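Local coordinates for DUF357 domain-containing protein (Archaeoglobus fulgidus DSM 4304, PDB 2OO2) that is of unknown function, a small archaeal DUF357-family protein built mainly from three helices, at residues 13-18 with 40-45. Sequence-based numbering, arbitrary orientation.
Sequences KWLERI and SDSRYF
Leu15 carries this contact from helix 3-21, and it meets Ser42 and Arg43 of helix 29-47: a worked example of a leucine spanning the interface between two neighbouring antiparallel helices. Just before it, Trp14 serves a different neighbour, packing edge-to-face with Trp62 of helix 51-70. Leu15 is the point of nearest backbone approach, its CA lying 7.7 Å from the CA of Ser42. With CG anti to the backbone N (chi1 -170°), the side chain reaches across and presents its forked end to the second helix. Both methyls of Leu15 meet both partners: CD1 and CD2 each lie 3.7 Å from Ser42 OG and 4.0 Å from Arg43 CG, where the leucine and arginine side chains cross at about a right angle. No hydrogen bond links the segments; the buried hydroxyl of Ser42 is satisfied instead by Ala54 O, which pins OG beside the methyls. Arg43 lends its aliphatic root to Leu15, while a bend at chi3 (-60°) brings the chain to Glu19, with which NH1 forms a salt bridge. Were Leu15 cut back to an alanine, both methyls would go, which is likely to open a gap beside Ser42 and leave the Arg43 methylene without its apolar neighbour. One turn later, Ile18 continues the buried face, touching Ile39 of helix 29-47, which Leu15 also meets along with Leu46. A leucine of one helix packed against the next, antiparallel one is as in an antiparallel three-helix bundle, and three helices make up most of this chain.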
loop_
_atom_site.group_PDB
_atom_site.type_symbol
_atom_site.label_atom_id
_atom_site.label_comp_id
_atom_site.label_asym_id
_atom_site.label_seq_id
_atom_site.Cartn_x
_atom_site.Cartn_y
_atom_site.Cartn_z
ATOM N N LYS A 13 10.733 -4.816 9.057
ATOM C CA LYS A 13 11.774 -4.919 8.060
ATOM C C LYS A 13 11.556 -3.664 7.168
ATOM O O LYS A 13 12.460 -2.867 6.946
ATOM C CB LYS A 13 11.491 -6.124 7.182
ATOM C CG LYS A 13 12.435 -6.308 5.979
ATOM C CD LYS A 13 11.887 -7.203 4.898
ATOM C CE LYS A 13 11.821 -8.657 5.375
ATOM N NZ LYS A 13 11.291 -9.687 4.364
ATOM N N TRP A 14 10.320 -3.484 6.790
ATOM C CA TRP A 14 9.984 -2.416 5.792
ATOM C C TRP A 14 9.967 -1.051 6.445
ATOM O O TRP A 14 10.168 0.055 5.781
ATOM C CB TRP A 14 8.677 -2.825 5.204
ATOM C CG TRP A 14 8.851 -3.871 4.160
ATOM C CD1 TRP A 14 8.319 -5.125 4.147
ATOM C CD2 TRP A 14 9.599 -3.742 2.953
ATOM N NE1 TRP A 14 8.707 -5.804 3.026
ATOM C CE2 TRP A 14 9.471 -4.945 2.253
ATOM C CE3 TRP A 14 10.375 -2.685 2.384
ATOM C CZ2 TRP A 14 10.115 -5.168 1.036
ATOM C CZ3 TRP A 14 11.003 -2.902 1.175
ATOM C CH2 TRP A 14 10.871 -4.114 0.499
ATOM N N LEU A 15 9.668 -1.043 7.722
ATOM C CA LEU A 15 9.707 0.147 8.507
ATOM C C LEU A 15 11.127 0.589 8.787
ATOM O O LEU A 15 11.440 1.747 8.628
ATOM C CB LEU A 15 8.890 0.011 9.781
ATOM C CG LEU A 15 8.555 1.132 10.709
ATOM C CD1 LEU A 15 7.752 2.264 10.090
ATOM C CD2 LEU A 15 7.685 0.497 11.799
ATOM N N GLU A 16 12.019 -0.317 9.173
ATOM C CA GLU A 16 13.404 0.091 9.342
ATOM C C GLU A 16 14.019 0.572 7.985
ATOM O O GLU A 16 14.803 1.495 7.977
ATOM C CB GLU A 16 14.209 -1.027 9.900
ATOM C CG GLU A 16 13.674 -1.483 11.237
ATOM C CD GLU A 16 14.354 -2.801 11.712
ATOM O OE1 GLU A 16 15.072 -3.486 10.915
ATOM O OE2 GLU A 16 14.147 -3.131 12.903
ATOM N N ARG A 17 13.607 -0.009 6.875
ATOM C CA ARG A 17 14.148 0.360 5.569
ATOM C C ARG A 17 13.656 1.780 5.245
ATOM O O ARG A 17 14.466 2.608 4.818
ATOM C CB ARG A 17 13.738 -0.654 4.482
ATOM C CG ARG A 17 14.573 -2.000 4.537
ATOM C CD ARG A 17 13.916 -3.033 3.699
ATOM N NE ARG A 17 14.652 -4.312 3.772
ATOM C CZ ARG A 17 14.295 -5.379 3.057
ATOM N NH1 ARG A 17 13.237 -5.329 2.251
ATOM N NH2 ARG A 17 14.973 -6.504 3.175
ATOM N N ILE A 18 12.372 2.076 5.475
ATOM C CA ILE A 18 11.814 3.379 4.992
ATOM C C ILE A 18 12.277 4.562 5.857
ATOM O O ILE A 18 12.461 5.714 5.385
ATOM C CB ILE A 18 10.271 3.289 4.851
ATOM C CG1 ILE A 18 9.785 4.371 3.892
ATOM C CG2 ILE A 18 9.505 3.298 6.232
ATOM C CD1 ILE A 18 8.250 4.257 3.547
ATOM N N SER A 40 4.802 7.471 10.833
ATOM C CA SER A 40 4.377 7.709 12.255
ATOM C C SER A 40 3.281 6.712 12.694
ATOM O O SER A 40 3.381 6.032 13.793
ATOM C CB SER A 40 3.861 9.132 12.476
ATOM O OG SER A 40 3.585 9.358 13.860
ATOM N N ASP A 41 2.223 6.617 11.867
ATOM C CA ASP A 41 1.088 5.730 12.127
ATOM C C ASP A 41 1.558 4.274 12.169
ATOM O O ASP A 41 1.210 3.500 13.184
ATOM C CB ASP A 41 0.043 5.922 11.010
ATOM C CG ASP A 41 -0.967 7.018 11.303
ATOM O OD1 ASP A 41 -0.819 7.857 12.218
ATOM O OD2 ASP A 41 -1.995 6.950 10.596
ATOM N N SER A 42 2.334 3.803 11.160
ATOM C CA SER A 42 2.826 2.353 11.290
ATOM C C SER A 42 3.538 2.081 12.616
ATOM O O SER A 42 3.267 0.981 13.326
ATOM C CB SER A 42 3.741 2.089 10.090
ATOM O OG SER A 42 4.375 0.825 10.111
ATOM N N ARG A 43 4.479 2.990 12.967
ATOM C CA ARG A 43 5.263 2.948 14.269
ATOM C C ARG A 43 4.315 2.829 15.449
ATOM O O ARG A 43 4.487 1.916 16.318
ATOM C CB ARG A 43 6.185 4.195 14.425
ATOM C CG ARG A 43 7.510 4.007 13.669
ATOM C CD ARG A 43 8.697 4.838 14.253
ATOM N NE ARG A 43 8.362 6.268 14.206
ATOM C CZ ARG A 43 8.923 7.187 13.413
ATOM N NH1 ARG A 43 9.936 6.882 12.583
ATOM N NH2 ARG A 43 8.454 8.439 13.462
ATOM N N TYR A 44 3.291 3.689 15.451
ATOM C CA TYR A 44 2.316 3.747 16.569
ATOM C C TYR A 44 1.509 2.467 16.705
ATOM O O TYR A 44 1.442 1.897 17.837
ATOM C CB TYR A 44 1.351 4.899 16.409
ATOM C CG TYR A 44 0.215 4.926 17.437
ATOM C CD1 TYR A 44 0.474 5.122 18.852
ATOM C CD2 TYR A 44 -1.089 4.756 17.032
ATOM C CE1 TYR A 44 -0.613 5.185 19.769
ATOM C CE2 TYR A 44 -2.182 4.801 17.948
ATOM C CZ TYR A 44 -1.881 4.955 19.327
ATOM O OH TYR A 44 -2.939 5.043 20.139
ATOM N N PHE A 45 0.885 2.017 15.610
ATOM C CA PHE A 45 0.205 0.718 15.639
ATOM C C PHE A 45 1.103 -0.474 15.914
ATOM O O PHE A 45 0.653 -1.450 16.607
ATOM C CB PHE A 45 -0.631 0.496 14.355
ATOM C CG PHE A 45 -1.723 1.557 14.147
ATOM C CD1 PHE A 45 -2.721 1.758 15.099
ATOM C CD2 PHE A 45 -1.720 2.371 13.002
ATOM C CE1 PHE A 45 -3.695 2.729 14.985
ATOM C CE2 PHE A 45 -2.728 3.364 12.866
ATOM C CZ PHE A 45 -3.702 3.551 13.824
#